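Local coordinates for protein ORF 37 (Human herpesvirus 8 type M, PDB 3FHD) that cuts single- and double-stranded DNA as a magnesium-binding endonuclease and exonuclease of the PD-(D/E)XK superfamily, processing branched viral DNA for packaging, at residues A[175-180]-A[479-484]; A[331-336]-A[384-389]; A[69-74]-A[120-125]. All blocks are in the same frame, centred on the assembly; numbering follows the deposited sequence.

Contact 1. Residues A[175-180]-A[479-484]; sequences KQQNTS and ANFWSR
Gln177 lies lengthwise over one face of the Phe481 ring, and its end reaches the guanidinium of Arg484 one helical turn further on. CG of Gln177 stands 3.8 Å from the centroid of the Phe481 ring and only 6° off the ring normal, a CH-pi contact over the centre. CB of Gln177 covers the far rim near CE1 and CZ, while the amide lies over CG and CD1, its plane 9° from that of the ring. The chain, extended beyond CG, runs along the ring opposite to the phenylalanine's direction, and a chi3 near zero (-11°) turns the amide flat on it. Gln177 takes a left-handed helical backbone conformation just after helix 170-175; this surface contact, away from the metal site, ties the loop before helix 203-217 to the late helix 468-489 of the PD-(D/E)XK nuclease. NE2 of Gln177 comes within 3.5 Å of Phe481 CB and donates to Ala173 O in the helix just left. Water 1 also accepts from this nitrogen, at 3.2 Å, and from Arg484 NH2 at 3.0 Å, bridging the two side chains. OE1 of Gln177 lies 3.1 Å from Arg484 NH2, at the edge of a guanidinium inclined to the amide. The bend at chi3 folds Arg484 back along its own helix, bringing CA of Phe481 over one guanidinium face. Trp172 of helix 170-175 meets the Phe481 ring edge-to-face.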
ATOM      1  N   LYS A 175       9.739   4.784  13.202  1.00 17.14           N
ATOM      2  CA  LYS A 175      10.599   4.061  14.137  1.00 18.45           C
ATOM      3  C   LYS A 175      12.069   4.145  13.777  1.00 17.75           C
ATOM      4  O   LYS A 175      12.928   3.763  14.565  1.00 17.47           O
ATOM      5  CB  LYS A 175      10.212   2.575  14.219  1.00 19.09           C
ATOM      6  CG  LYS A 175       8.899   2.260  14.977  1.00 20.73           C
ATOM      7  CD  LYS A 175       8.792   3.031  16.301  1.00 25.43           C
ATOM      8  CE  LYS A 175       8.182   2.212  17.425  1.00 31.22           C
ATOM      9  NZ  LYS A 175       7.349   3.077  18.337  1.00 33.26           N
ATOM     10  N   GLN A 176      12.368   4.582  12.561  1.00 17.91           N
ATOM     11  CA  GLN A 176      13.736   4.455  12.092  1.00 18.15           C
ATOM     12  C   GLN A 176      14.342   5.799  11.684  1.00 17.50           C
ATOM     13  O   GLN A 176      15.319   6.242  12.311  1.00 15.56           O
ATOM     14  CB  GLN A 176      13.830   3.393  10.972  1.00 18.56           C
ATOM     15  CG  GLN A 176      13.553   1.956  11.405  1.00 19.78           C
ATOM     16  CD  GLN A 176      13.644   0.961  10.237  1.00 21.11           C
ATOM     17  OE1 GLN A 176      13.252   1.262   9.121  1.00 23.54           O
ATOM     18  NE2 GLN A 176      14.212  -0.218  10.499  1.00 27.41           N
ATOM     19  N   GLN A 177      13.780   6.433  10.643  1.00 16.15           N
ATOM     20  CA  GLN A 177      14.194   7.790  10.229  1.00 16.68           C
ATOM     21  C   GLN A 177      15.673   7.883   9.792  1.00 16.82           C
ATOM     22  O   GLN A 177      16.299   8.955   9.831  1.00 17.99           O
ATOM     23  CB  GLN A 177      13.833   8.809  11.332  1.00 16.40           C
ATOM     24  CG  GLN A 177      12.351   8.681  11.802  1.00 16.05           C
ATOM     25  CD  GLN A 177      11.904   9.767  12.776  1.00 15.75           C
ATOM     26  OE1 GLN A 177      12.724  10.525  13.291  1.00 16.36           O
ATOM     27  NE2 GLN A 177      10.601   9.829  13.046  1.00 17.65           N
ATOM     28  N   ASN A 178      16.229   6.755   9.359  1.00 16.66           N
ATOM     29  CA  ASN A 178      17.650   6.699   9.022  1.00 17.76           C
ATOM     30  C   ASN A 178      17.765   6.743   7.505  1.00 18.15           C
ATOM     31  O   ASN A 178      16.745   6.920   6.809  1.00 15.63           O
ATOM     32  CB  ASN A 178      18.302   5.430   9.599  1.00 18.63           C
ATOM     33  CG  ASN A 178      17.605   4.141   9.127  1.00 18.92           C
ATOM     34  OD1 ASN A 178      16.881   4.135   8.132  1.00 18.99           O
ATOM     35  ND2 ASN A 178      17.839   3.053   9.831  1.00 17.55           N
ATOM     36  N   THR A 179      18.991   6.619   6.978  1.00 18.09           N
ATOM     37  CA  THR A 179      19.186   6.693   5.507  1.00 19.63           C
ATOM     38  C   THR A 179      18.871   5.409   4.717  1.00 20.26           C
ATOM     39  O   THR A 179      19.212   5.322   3.535  1.00 21.02           O
ATOM     40  CB  THR A 179      20.630   7.149   5.139  1.00 19.47           C
ATOM     41  OG1 THR A 179      21.550   6.240   5.723  1.00 18.62           O
ATOM     42  CG2 THR A 179      20.934   8.549   5.663  1.00 20.18           C
ATOM     43  N   SER A 180      18.213   4.435   5.341  1.00 21.36           N
ATOM     44  CA  SER A 180      17.726   3.224   4.647  1.00 21.75           C
ATOM     45  C   SER A 180      16.655   3.497   3.593  1.00 21.30           C
ATOM     46  O   SER A 180      16.422   2.657   2.736  1.00 20.04           O
ATOM     47  CB  SER A 180      17.109   2.242   5.643  1.00 22.70           C
ATOM     48  OG  SER A 180      18.101   1.382   6.168  1.00 25.99           O
ATOM     49  N   ALA A 479       4.266  12.716  10.758  1.00 12.79           N
ATOM     50  CA  ALA A 479       4.072  14.046  10.159  1.00 12.17           C
ATOM     51  C   ALA A 479       5.148  15.035  10.622  1.00 12.69           C
ATOM     52  O   ALA A 479       5.593  15.881   9.836  1.00 12.06           O
ATOM     53  CB  ALA A 479       2.701  14.596  10.465  1.00 12.99           C
ATOM     54  N   ASN A 480       5.531  14.954  11.896  1.00 12.62           N
ATOM     55  CA  ASN A 480       6.636  15.754  12.432  1.00 13.75           C
ATOM     56  C   ASN A 480       7.943  15.459  11.686  1.00 13.04           C
ATOM     57  O   ASN A 480       8.662  16.381  11.334  1.00 12.54           O
ATOM     58  CB  ASN A 480       6.800  15.524  13.942  1.00 14.28           C
ATOM     59  CG  ASN A 480       5.935  16.465  14.769  1.00 18.49           C
ATOM     60  OD1 ASN A 480       5.193  17.301  14.228  1.00 21.58           O
ATOM     61  ND2 ASN A 480       6.050  16.356  16.086  1.00 23.64           N
ATOM     62  N   PHE A 481       8.224  14.176  11.432  1.00 12.06           N
ATOM     63  CA  PHE A 481       9.427  13.778  10.704  1.00 11.51           C
ATOM     64  C   PHE A 481       9.346  14.289   9.243  1.00 10.89           C
ATOM     65  O   PHE A 481      10.332  14.784   8.739  1.00 11.34           O
ATOM     66  CB  PHE A 481       9.646  12.255  10.774  1.00 11.80           C
ATOM     67  CG  PHE A 481      10.754  11.728   9.875  1.00 12.80           C
ATOM     68  CD1 PHE A 481      12.079  12.142  10.035  1.00 13.07           C
ATOM     69  CD2 PHE A 481      10.456  10.786   8.902  1.00 14.08           C
ATOM     70  CE1 PHE A 481      13.113  11.638   9.185  1.00 13.67           C
ATOM     71  CE2 PHE A 481      11.425  10.274   8.066  1.00 12.45           C
ATOM     72  CZ  PHE A 481      12.788  10.696   8.209  1.00  9.76           C
ATOM     73  N   TRP A 482       8.181  14.183   8.593  1.00 10.84           N
ATOM     74  CA  TRP A 482       7.982  14.808   7.267  1.00 10.53           C
ATOM     75  C   TRP A 482       8.330  16.325   7.266  1.00 11.53           C
ATOM     76  O   TRP A 482       9.049  16.816   6.384  1.00 12.17           O
ATOM     77  CB  TRP A 482       6.559  14.573   6.738  1.00 10.31           C
ATOM     78  CG  TRP A 482       6.438  14.886   5.266  1.00 11.11           C
ATOM     79  CD1 TRP A 482       6.525  13.992   4.237  1.00 11.91           C
ATOM     80  CD2 TRP A 482       6.271  16.180   4.662  1.00 10.04           C
ATOM     81  NE1 TRP A 482       6.384  14.642   3.025  1.00 11.27           N
ATOM     82  CE2 TRP A 482       6.198  15.979   3.255  1.00 11.84           C
ATOM     83  CE3 TRP A 482       6.132  17.478   5.170  1.00  9.02           C
ATOM     84  CZ2 TRP A 482       6.053  17.031   2.353  1.00 10.43           C
ATOM     85  CZ3 TRP A 482       5.946  18.532   4.274  1.00 10.22           C
ATOM     86  CH2 TRP A 482       5.913  18.300   2.874  1.00 10.01           C
ATOM     87  N   SER A 483       7.839  17.044   8.262  1.00 11.30           N
ATOM     88  CA  SER A 483       8.037  18.487   8.348  1.00 13.33           C
ATOM     89  C   SER A 483       9.499  18.846   8.564  1.00 12.97           C
ATOM     90  O   SER A 483      10.026  19.748   7.918  1.00 12.63           O
ATOM     91  CB  SER A 483       7.180  19.039   9.489  1.00 13.70           C
ATOM     92  OG  SER A 483       5.840  18.741   9.164  1.00 18.50           O
ATOM     93  N   ARG A 484      10.168  18.124   9.458  1.00 13.46           N
ATOM     94  CA  ARG A 484      11.616  18.316   9.657  1.00 14.87           C
ATOM     95  C   ARG A 484      12.429  18.054   8.377  1.00 14.85           C
ATOM     96  O   ARG A 484      13.328  18.836   8.042  1.00 14.62           O
ATOM     97  CB  ARG A 484      12.150  17.412  10.768  1.00 15.69           C
ATOM     98  CG  ARG A 484      11.736  17.817  12.157  1.00 18.75           C
ATOM     99  CD  ARG A 484      12.606  17.110  13.216  1.00 23.27           C
ATOM    100  NE  ARG A 484      12.634  15.640  13.131  1.00 26.22           N
ATOM    101  CZ  ARG A 484      11.645  14.835  13.527  1.00 26.86           C
ATOM    102  NH1 ARG A 484      10.515  15.338  14.026  1.00 27.43           N
ATOM    103  NH2 ARG A 484      11.794  13.518  13.429  1.00 26.35           N
TER
HETATM  104  O   HOH W   1       9.211  12.311  14.408  1.00 29.49           O

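Contact 2. Residues A[331-336]-A[384-389]; sequences QEWEAC and KANLFV
Asn386 binds two consecutive residues, Glu332 and Trp333, with the two ends of one side-chain amide, from the centre of an inverse gamma turn that interrupts strand 379-389. Its ND2 donates to Glu332 OE2 at 2.9 Å; the carboxylate oxygen lies close to the amide plane and is approached nearly along its C-O bond. Its OD1 takes the indole N-H of Trp333, NE1 to OD1 3.2 Å. That bond is fairly straight at nitrogen (165°) and near the ring plane, but reaches OD1 from above the carbonyl plane, 55° out of it, not on a lone pair. The ring and amide planes are steeply inclined to each other. With chi1 at 49°, CG of Asn386 sits between its backbone N and carbonyl carbon, and the amide swings toward the 3-10 turn 331-333, where the loop after strand 326-328 folds back on neighbouring strand 379-389 of the mixed sheet. Leu387 lays one methyl on the indole: CD2 is 3.6 Å from the centroid of the Trp333 six-membered ring, over its centre in a CH-pi contact. Phe303 of helix 296-303 touches both Trp333 and Leu387. Lys296 NZ donates to Asn386 OD1 and makes a long, weak ion pair with Glu332 OE2. Its positive charge probably eases the 3.3 Å approach of two acceptors, Glu332 OE2 and Asn386 OD1, while the paired amide bonds should restrict rotation of Asn386.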
ATOM      1  N   GLN A 331       1.573 -21.126  24.404  1.00 25.45           N
ATOM      2  CA  GLN A 331       2.836 -21.841  24.592  1.00 26.67           C
ATOM      3  C   GLN A 331       3.020 -23.039  23.658  1.00 26.38           C
ATOM      4  O   GLN A 331       4.146 -23.512  23.463  1.00 26.06           O
ATOM      5  CB  GLN A 331       2.948 -22.305  26.049  1.00 26.43           C
ATOM      6  CG  GLN A 331       4.371 -22.462  26.554  1.00 27.97           C
ATOM      7  CD  GLN A 331       4.421 -22.873  28.017  1.00 28.21           C
ATOM      8  OE1 GLN A 331       4.044 -23.992  28.385  1.00 31.42           O
ATOM      9  NE2 GLN A 331       4.903 -21.972  28.861  1.00 31.34           N
ATOM     10  N   GLU A 332       1.909 -23.532  23.110  1.00 26.82           N
ATOM     11  CA  GLU A 332       1.924 -24.649  22.152  1.00 27.57           C
ATOM     12  C   GLU A 332       2.777 -24.374  20.907  1.00 27.90           C
ATOM     13  O   GLU A 332       3.184 -25.318  20.221  1.00 27.54           O
ATOM     14  CB  GLU A 332       0.495 -25.009  21.729  1.00 27.42           C
ATOM     15  CG  GLU A 332      -0.241 -23.884  20.997  1.00 28.23           C
ATOM     16  CD  GLU A 332      -1.650 -24.259  20.573  1.00 28.22           C
ATOM     17  OE1 GLU A 332      -1.943 -25.466  20.435  1.00 29.69           O
ATOM     18  OE2 GLU A 332      -2.465 -23.337  20.369  1.00 28.77           O
ATOM     19  N   TRP A 333       3.029 -23.093  20.610  1.00 28.21           N
ATOM     20  CA  TRP A 333       3.842 -22.700  19.449  1.00 29.32           C
ATOM     21  C   TRP A 333       5.321 -22.492  19.778  1.00 31.09           C
ATOM     22  O   TRP A 333       6.130 -22.270  18.874  1.00 31.92           O
ATOM     23  CB  TRP A 333       3.284 -21.425  18.774  1.00 27.91           C
ATOM     24  CG  TRP A 333       1.931 -21.617  18.153  1.00 26.89           C
ATOM     25  CD1 TRP A 333       0.719 -21.457  18.764  1.00 25.57           C
ATOM     26  CD2 TRP A 333       1.649 -22.007  16.800  1.00 25.88           C
ATOM     27  NE1 TRP A 333      -0.305 -21.710  17.875  1.00 25.11           N
ATOM     28  CE2 TRP A 333       0.234 -22.067  16.670  1.00 25.42           C
ATOM     29  CE3 TRP A 333       2.448 -22.310  15.685  1.00 26.66           C
ATOM     30  CZ2 TRP A 333      -0.397 -22.426  15.474  1.00 26.26           C
ATOM     31  CZ3 TRP A 333       1.816 -22.667  14.490  1.00 26.34           C
ATOM     32  CH2 TRP A 333       0.404 -22.721  14.398  1.00 26.44           C
ATOM     33  N   GLU A 334       5.664 -22.546  21.060  1.00 33.46           N
ATOM     34  CA  GLU A 334       7.046 -22.423  21.514  1.00 35.97           C
ATOM     35  C   GLU A 334       7.872 -23.620  21.039  1.00 37.46           C
ATOM     36  O   GLU A 334       7.436 -24.766  21.160  1.00 37.72           O
ATOM     37  CB  GLU A 334       7.066 -22.334  23.038  1.00 35.71           C
ATOM     38  CG  GLU A 334       8.361 -21.838  23.665  1.00 36.69           C
ATOM     39  CD  GLU A 334       8.230 -21.617  25.169  1.00 37.20           C
ATOM     40  OE1 GLU A 334       7.647 -22.479  25.873  1.00 38.04           O
ATOM     41  OE2 GLU A 334       8.720 -20.578  25.657  1.00 39.24           O
ATOM     42  N   ALA A 335       9.044 -23.345  20.468  1.00 39.43           N
ATOM     43  CA  ALA A 335       9.996 -24.387  20.058  1.00 41.40           C
ATOM     44  C   ALA A 335      11.430 -23.874  20.221  1.00 42.52           C
ATOM     45  O   ALA A 335      12.153 -23.670  19.236  1.00 42.89           O
ATOM     46  CB  ALA A 335       9.732 -24.832  18.617  1.00 41.22           C
ATOM     47  N   CYS A 336      11.824 -23.665  21.476  1.00 44.00           N
ATOM     48  CA  CYS A 336      13.064 -22.967  21.798  1.00 44.64           C
ATOM     49  C   CYS A 336      14.304 -23.775  21.428  1.00 45.06           C
ATOM     50  O   CYS A 336      14.840 -23.634  20.327  1.00 45.66           O
ATOM     51  CB  CYS A 336      13.100 -22.604  23.276  1.00 44.79           C
ATOM     52  SG  CYS A 336      14.086 -21.132  23.593  1.00 46.00           S
ATOM     53  N   LYS A 384      -9.119 -22.568  11.787  1.00 20.15           N
ATOM     54  CA  LYS A 384      -8.641 -21.405  12.564  1.00 19.92           C
ATOM     55  C   LYS A 384      -7.259 -21.661  13.191  1.00 19.68           C
ATOM     56  O   LYS A 384      -6.968 -22.769  13.656  1.00 18.54           O
ATOM     57  CB  LYS A 384      -9.626 -21.056  13.692  1.00 19.83           C
ATOM     58  CG  LYS A 384     -11.020 -20.671  13.260  1.00 20.58           C
ATOM     59  CD  LYS A 384     -11.018 -19.425  12.398  1.00 22.81           C
ATOM     60  CE  LYS A 384     -12.439 -18.981  12.107  1.00 24.01           C
ATOM     61  NZ  LYS A 384     -12.515 -17.492  11.943  1.00 22.38           N
ATOM     62  N   ALA A 385      -6.415 -20.635  13.222  1.00 18.51           N
ATOM     63  CA  ALA A 385      -5.120 -20.744  13.894  1.00 18.32           C
ATOM     64  C   ALA A 385      -4.917 -19.537  14.810  1.00 18.28           C
ATOM     65  O   ALA A 385      -5.090 -18.390  14.367  1.00 16.59           O
ATOM     66  CB  ALA A 385      -3.972 -20.875  12.874  1.00 18.41           C
ATOM     67  N   ASN A 386      -4.582 -19.791  16.080  1.00 18.17           N
ATOM     68  CA  ASN A 386      -4.286 -18.706  17.028  1.00 18.97           C
ATOM     69  C   ASN A 386      -2.929 -18.061  16.733  1.00 18.98           C
ATOM     70  O   ASN A 386      -1.986 -18.104  17.525  1.00 19.06           O
ATOM     71  CB  ASN A 386      -4.449 -19.120  18.511  1.00 19.85           C
ATOM     72  CG  ASN A 386      -3.746 -20.436  18.862  1.00 21.43           C
ATOM     73  OD1 ASN A 386      -3.423 -21.260  17.991  1.00 24.25           O
ATOM     74  ND2 ASN A 386      -3.508 -20.634  20.155  1.00 23.00           N
ATOM     75  N   LEU A 387      -2.852 -17.500  15.535  1.00 18.56           N
ATOM     76  CA  LEU A 387      -1.707 -16.745  15.087  1.00 18.48           C
ATOM     77  C   LEU A 387      -2.220 -15.339  14.840  1.00 18.40           C
ATOM     78  O   LEU A 387      -3.290 -15.167  14.251  1.00 19.12           O
ATOM     79  CB  LEU A 387      -1.141 -17.355  13.801  1.00 18.64           C
ATOM     80  CG  LEU A 387      -0.447 -18.727  13.897  1.00 20.01           C
ATOM     81  CD1 LEU A 387       0.231 -19.040  12.605  1.00 22.08           C
ATOM     82  CD2 LEU A 387       0.562 -18.799  15.054  1.00 20.71           C
ATOM     83  N   PHE A 388      -1.457 -14.342  15.279  1.00 17.94           N
ATOM     84  CA  PHE A 388      -1.907 -12.937  15.291  1.00 17.16           C
ATOM     85  C   PHE A 388      -0.856 -12.036  14.679  1.00 16.35           C
ATOM     86  O   PHE A 388       0.317 -12.402  14.648  1.00 16.65           O
ATOM     87  CB  PHE A 388      -2.160 -12.455  16.738  1.00 17.00           C
ATOM     88  CG  PHE A 388      -3.135 -13.298  17.495  1.00 17.68           C
ATOM     89  CD1 PHE A 388      -4.506 -13.174  17.278  1.00 18.39           C
ATOM     90  CD2 PHE A 388      -2.683 -14.248  18.405  1.00 17.13           C
ATOM     91  CE1 PHE A 388      -5.425 -13.993  17.975  1.00 16.95           C
ATOM     92  CE2 PHE A 388      -3.598 -15.066  19.116  1.00 19.57           C
ATOM     93  CZ  PHE A 388      -4.958 -14.935  18.888  1.00 19.07           C
ATOM     94  N   VAL A 389      -1.268 -10.846  14.232  1.00 15.64           N
ATOM     95  CA  VAL A 389      -0.309  -9.879  13.673  1.00 16.68           C
ATOM     96  C   VAL A 389       0.713  -9.490  14.741  1.00 16.46           C
ATOM     97  O   VAL A 389       0.362  -9.354  15.913  1.00 17.10           O
ATOM     98  CB  VAL A 389      -1.005  -8.605  13.108  1.00 16.36           C
ATOM     99  CG1 VAL A 389      -1.653  -7.789  14.235  1.00 18.62           C
ATOM    100  CG2 VAL A 389       0.014  -7.762  12.295  1.00 17.67           C
TER

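Contact 3. Residues A[69-74]-A[120-125]; sequences RDWCAQ and LDVASV
Apolar contact centres on the indole of Trp71, which meets Val122 and Ala123 at the start of helix 122-130. Val122 CG1 lies 3.6 Å above the indole plane, displaced toward the rim on the pyrrole side, and comes within 3.7 Å of Trp71 CB. CG2 of the same valine is more distant, 4.2 Å from Trp71 CE3 on the benzene side. Ala123 approaches over the same face as Val122, offset beyond the CD1-NE1 rim, with CB 3.8 Å from Trp71 CD1 and CA 3.6 Å from NE1. The indole is carried across to the second helix by a chi1 of 172°, which sets CG opposite the backbone N of Trp71. No direct hydrogen bond joins the segments.

Polar contact across the gap runs through water 2. It accepts from Trp71 NE1 at 3.2 Å and donates to Ala123 O, bridging the indole to the backbone of the first helical turn.

Other hydrogen bonds stay within each segment. Asp121 is the N-cap of helix 122-130: its OD2 takes Ser124 N from above the carboxylate plane and Ser124 OG on the syn lone pair. In segment 69-74, Trp71 O accepts from both N and NE2 of Gln74. The Gln74 side chain folds back to make the NE2 bond, 3.1 Å long, in the carbonyl plane and on a lone pair.

Helix 66-72 thus meets the N-terminal end of helix 122-130 in the helical part of the nuclease. Leu84 of helix 83-100 also packs on Trp71, Tyr126 adds a second ring one turn along, and Val125 turns to Ala87, Tyr90 and Phe91 of that same helix 83-100.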
ATOM      1  N   ARG A  69      11.721  28.287  -6.700  1.00 18.17           N
ATOM      2  CA  ARG A  69      12.746  28.955  -5.877  1.00 19.19           C
ATOM      3  C   ARG A  69      12.563  30.466  -5.881  1.00 19.90           C
ATOM      4  O   ARG A  69      12.607  31.118  -4.827  1.00 20.38           O
ATOM      5  CB  ARG A  69      14.150  28.630  -6.404  1.00 19.21           C
ATOM      6  CG  ARG A  69      14.654  27.218  -6.110  1.00 19.73           C
ATOM      7  CD  ARG A  69      16.056  27.055  -6.702  1.00 20.40           C
ATOM      8  NE  ARG A  69      16.640  25.738  -6.446  1.00 22.09           N
ATOM      9  CZ  ARG A  69      17.366  25.428  -5.377  1.00 22.22           C
ATOM     10  NH1 ARG A  69      17.575  26.317  -4.403  1.00 21.73           N
ATOM     11  NH2 ARG A  69      17.870  24.207  -5.274  1.00 24.13           N
ATOM     12  N   ASP A  70      12.380  31.013  -7.091  1.00 19.91           N
ATOM     13  CA  ASP A  70      12.139  32.435  -7.313  1.00 19.39           C
ATOM     14  C   ASP A  70      10.871  32.953  -6.633  1.00 19.03           C
ATOM     15  O   ASP A  70      10.890  34.012  -6.011  1.00 18.04           O
ATOM     16  CB  ASP A  70      12.061  32.728  -8.818  1.00 19.74           C
ATOM     17  CG  ASP A  70      13.419  32.614  -9.525  1.00 22.51           C
ATOM     18  OD1 ASP A  70      14.469  32.446  -8.855  1.00 23.25           O
ATOM     19  OD2 ASP A  70      13.432  32.691 -10.777  1.00 25.74           O
ATOM     20  N   TRP A  71       9.771  32.219  -6.798  1.00 18.44           N
ATOM     21  CA  TRP A  71       8.489  32.491  -6.139  1.00 18.63           C
ATOM     22  C   TRP A  71       8.643  32.440  -4.621  1.00 18.78           C
ATOM     23  O   TRP A  71       8.150  33.325  -3.915  1.00 18.26           O
ATOM     24  CB  TRP A  71       7.456  31.451  -6.617  1.00 18.26           C
ATOM     25  CG  TRP A  71       6.115  31.433  -5.915  1.00 18.13           C
ATOM     26  CD1 TRP A  71       5.183  32.435  -5.883  1.00 18.44           C
ATOM     27  CD2 TRP A  71       5.545  30.333  -5.180  1.00 17.51           C
ATOM     28  NE1 TRP A  71       4.083  32.032  -5.152  1.00 19.14           N
ATOM     29  CE2 TRP A  71       4.282  30.751  -4.710  1.00 17.85           C
ATOM     30  CE3 TRP A  71       5.998  29.051  -4.850  1.00 17.63           C
ATOM     31  CZ2 TRP A  71       3.457  29.930  -3.935  1.00 18.12           C
ATOM     32  CZ3 TRP A  71       5.180  28.232  -4.090  1.00 19.21           C
ATOM     33  CH2 TRP A  71       3.910  28.685  -3.641  1.00 17.85           C
ATOM     34  N   CYS A  72       9.342  31.411  -4.136  1.00 18.71           N
ATOM     35  CA  CYS A  72       9.547  31.189  -2.703  1.00 20.14           C
ATOM     36  C   CYS A  72      10.441  32.238  -2.059  1.00 19.86           C
ATOM     37  O   CYS A  72      10.376  32.443  -0.844  1.00 20.50           O
ATOM     38  CB  CYS A  72      10.103  29.778  -2.421  1.00 19.40           C
ATOM     39  SG  CYS A  72       8.857  28.531  -2.536  1.00 26.13           S
ATOM     40  N   ALA A  73      11.269  32.897  -2.873  1.00 20.21           N
ATOM     41  CA  ALA A  73      12.157  33.949  -2.382  1.00 20.94           C
ATOM     42  C   ALA A  73      11.386  35.164  -1.863  1.00 21.43           C
ATOM     43  O   ALA A  73      11.911  35.913  -1.062  1.00 21.84           O
ATOM     44  CB  ALA A  73      13.135  34.376  -3.478  1.00 20.25           C
ATOM     45  N   GLN A  74      10.148  35.360  -2.314  1.00 22.24           N
ATOM     46  CA  GLN A  74       9.353  36.536  -1.916  1.00 23.02           C
ATOM     47  C   GLN A  74       8.951  36.516  -0.437  1.00 23.13           C
ATOM     48  O   GLN A  74       8.583  35.468   0.094  1.00 23.04           O
ATOM     49  CB  GLN A  74       8.090  36.623  -2.755  1.00 23.46           C
ATOM     50  CG  GLN A  74       8.342  36.888  -4.207  1.00 24.69           C
ATOM     51  CD  GLN A  74       7.067  36.829  -4.998  1.00 26.59           C
ATOM     52  OE1 GLN A  74       6.475  37.856  -5.304  1.00 28.73           O
ATOM     53  NE2 GLN A  74       6.614  35.626  -5.305  1.00 26.64           N
ATOM     54  N   LEU A 120      -0.594  28.891 -15.880  1.00 24.04           N
ATOM     55  CA  LEU A 120       0.724  28.395 -16.250  1.00 24.39           C
ATOM     56  C   LEU A 120       1.807  28.747 -15.240  1.00 23.89           C
ATOM     57  O   LEU A 120       2.855  28.096 -15.218  1.00 23.96           O
ATOM     58  CB  LEU A 120       1.139  28.942 -17.625  1.00 25.02           C
ATOM     59  CG  LEU A 120       0.306  28.465 -18.818  1.00 26.85           C
ATOM     60  CD1 LEU A 120       0.405  29.474 -19.956  1.00 28.17           C
ATOM     61  CD2 LEU A 120       0.704  27.052 -19.258  1.00 28.36           C
ATOM     62  N   ASP A 121       1.566  29.776 -14.427  1.00 23.10           N
ATOM     63  CA  ASP A 121       2.547  30.248 -13.440  1.00 22.42           C
ATOM     64  C   ASP A 121       2.288  29.688 -12.035  1.00 21.72           C
ATOM     65  O   ASP A 121       1.136  29.495 -11.632  1.00 21.24           O
ATOM     66  CB  ASP A 121       2.574  31.784 -13.409  1.00 23.58           C
ATOM     67  CG  ASP A 121       1.290  32.368 -12.870  1.00 25.72           C
ATOM     68  OD1 ASP A 121       0.207  32.017 -13.404  1.00 27.72           O
ATOM     69  OD2 ASP A 121       1.365  33.160 -11.903  1.00 29.10           O
ATOM     70  N   VAL A 122       3.364  29.420 -11.296  1.00 20.21           N
ATOM     71  CA  VAL A 122       3.229  28.803  -9.981  1.00 19.96           C
ATOM     72  C   VAL A 122       2.489  29.696  -8.975  1.00 18.73           C
ATOM     73  O   VAL A 122       1.676  29.184  -8.217  1.00 18.87           O
ATOM     74  CB  VAL A 122       4.573  28.254  -9.438  1.00 20.19           C
ATOM     75  CG1 VAL A 122       5.538  29.394  -9.082  1.00 20.97           C
ATOM     76  CG2 VAL A 122       4.347  27.338  -8.271  1.00 20.44           C
ATOM     77  N   ALA A 123       2.714  31.013  -8.996  1.00 18.80           N
ATOM     78  CA  ALA A 123       2.004  31.912  -8.081  1.00 17.81           C
ATOM     79  C   ALA A 123       0.490  31.735  -8.172  1.00 17.66           C
ATOM     80  O   ALA A 123      -0.166  31.587  -7.151  1.00 17.39           O
ATOM     81  CB  ALA A 123       2.383  33.371  -8.316  1.00 18.50           C
ATOM     82  N   SER A 124      -0.057  31.738  -9.386  1.00 17.06           N
ATOM     83  CA  SER A 124      -1.518  31.629  -9.590  1.00 17.36           C
ATOM     84  C   SER A 124      -2.063  30.252  -9.286  1.00 16.22           C
ATOM     85  O   SER A 124      -3.082  30.104  -8.596  1.00 16.75           O
ATOM     86  CB  SER A 124      -1.903  32.005 -11.013  1.00 16.34           C
ATOM     87  OG  SER A 124      -1.536  33.336 -11.264  1.00 21.05           O
ATOM     88  N   VAL A 125      -1.383  29.231  -9.799  1.00 16.50           N
ATOM     89  CA  VAL A 125      -1.792  27.857  -9.545  1.00 15.50           C
ATOM     90  C   VAL A 125      -1.846  27.621  -8.038  1.00 16.01           C
ATOM     91  O   VAL A 125      -2.871  27.148  -7.518  1.00 14.74           O
ATOM     92  CB  VAL A 125      -0.856  26.848 -10.236  1.00 16.04           C
ATOM     93  CG1 VAL A 125      -1.163  25.429  -9.802  1.00 15.29           C
ATOM     94  CG2 VAL A 125      -1.020  26.992 -11.754  1.00 15.63           C
TER
HETATM   95  O   HOH W   2       0.958  32.833  -4.848  1.00 31.43           O

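Overall arrangement
The three contacts are separate, and none lies at the magnesium site formed by Asp243, Glu266 and Ile267. Contact 3 closes first along the chain, within the N-terminal helices. Contact 1 then spans nearly 300 residues, bringing the loop after helix 170-175 to the late helix 468-489; contact 2 falls within that span, toward the 311-313 side of the mixed sheet that includes metal-binding strand 262-269. Centres of contacts 2 and 3 are 57 Å apart, on opposite sides of the chain's centre. Contact 1 is closer to both, with centres 33 Å from contact 2 and 27 Å from contact 3, but its nearest atoms remain about 14 and 12 Å away from theirs.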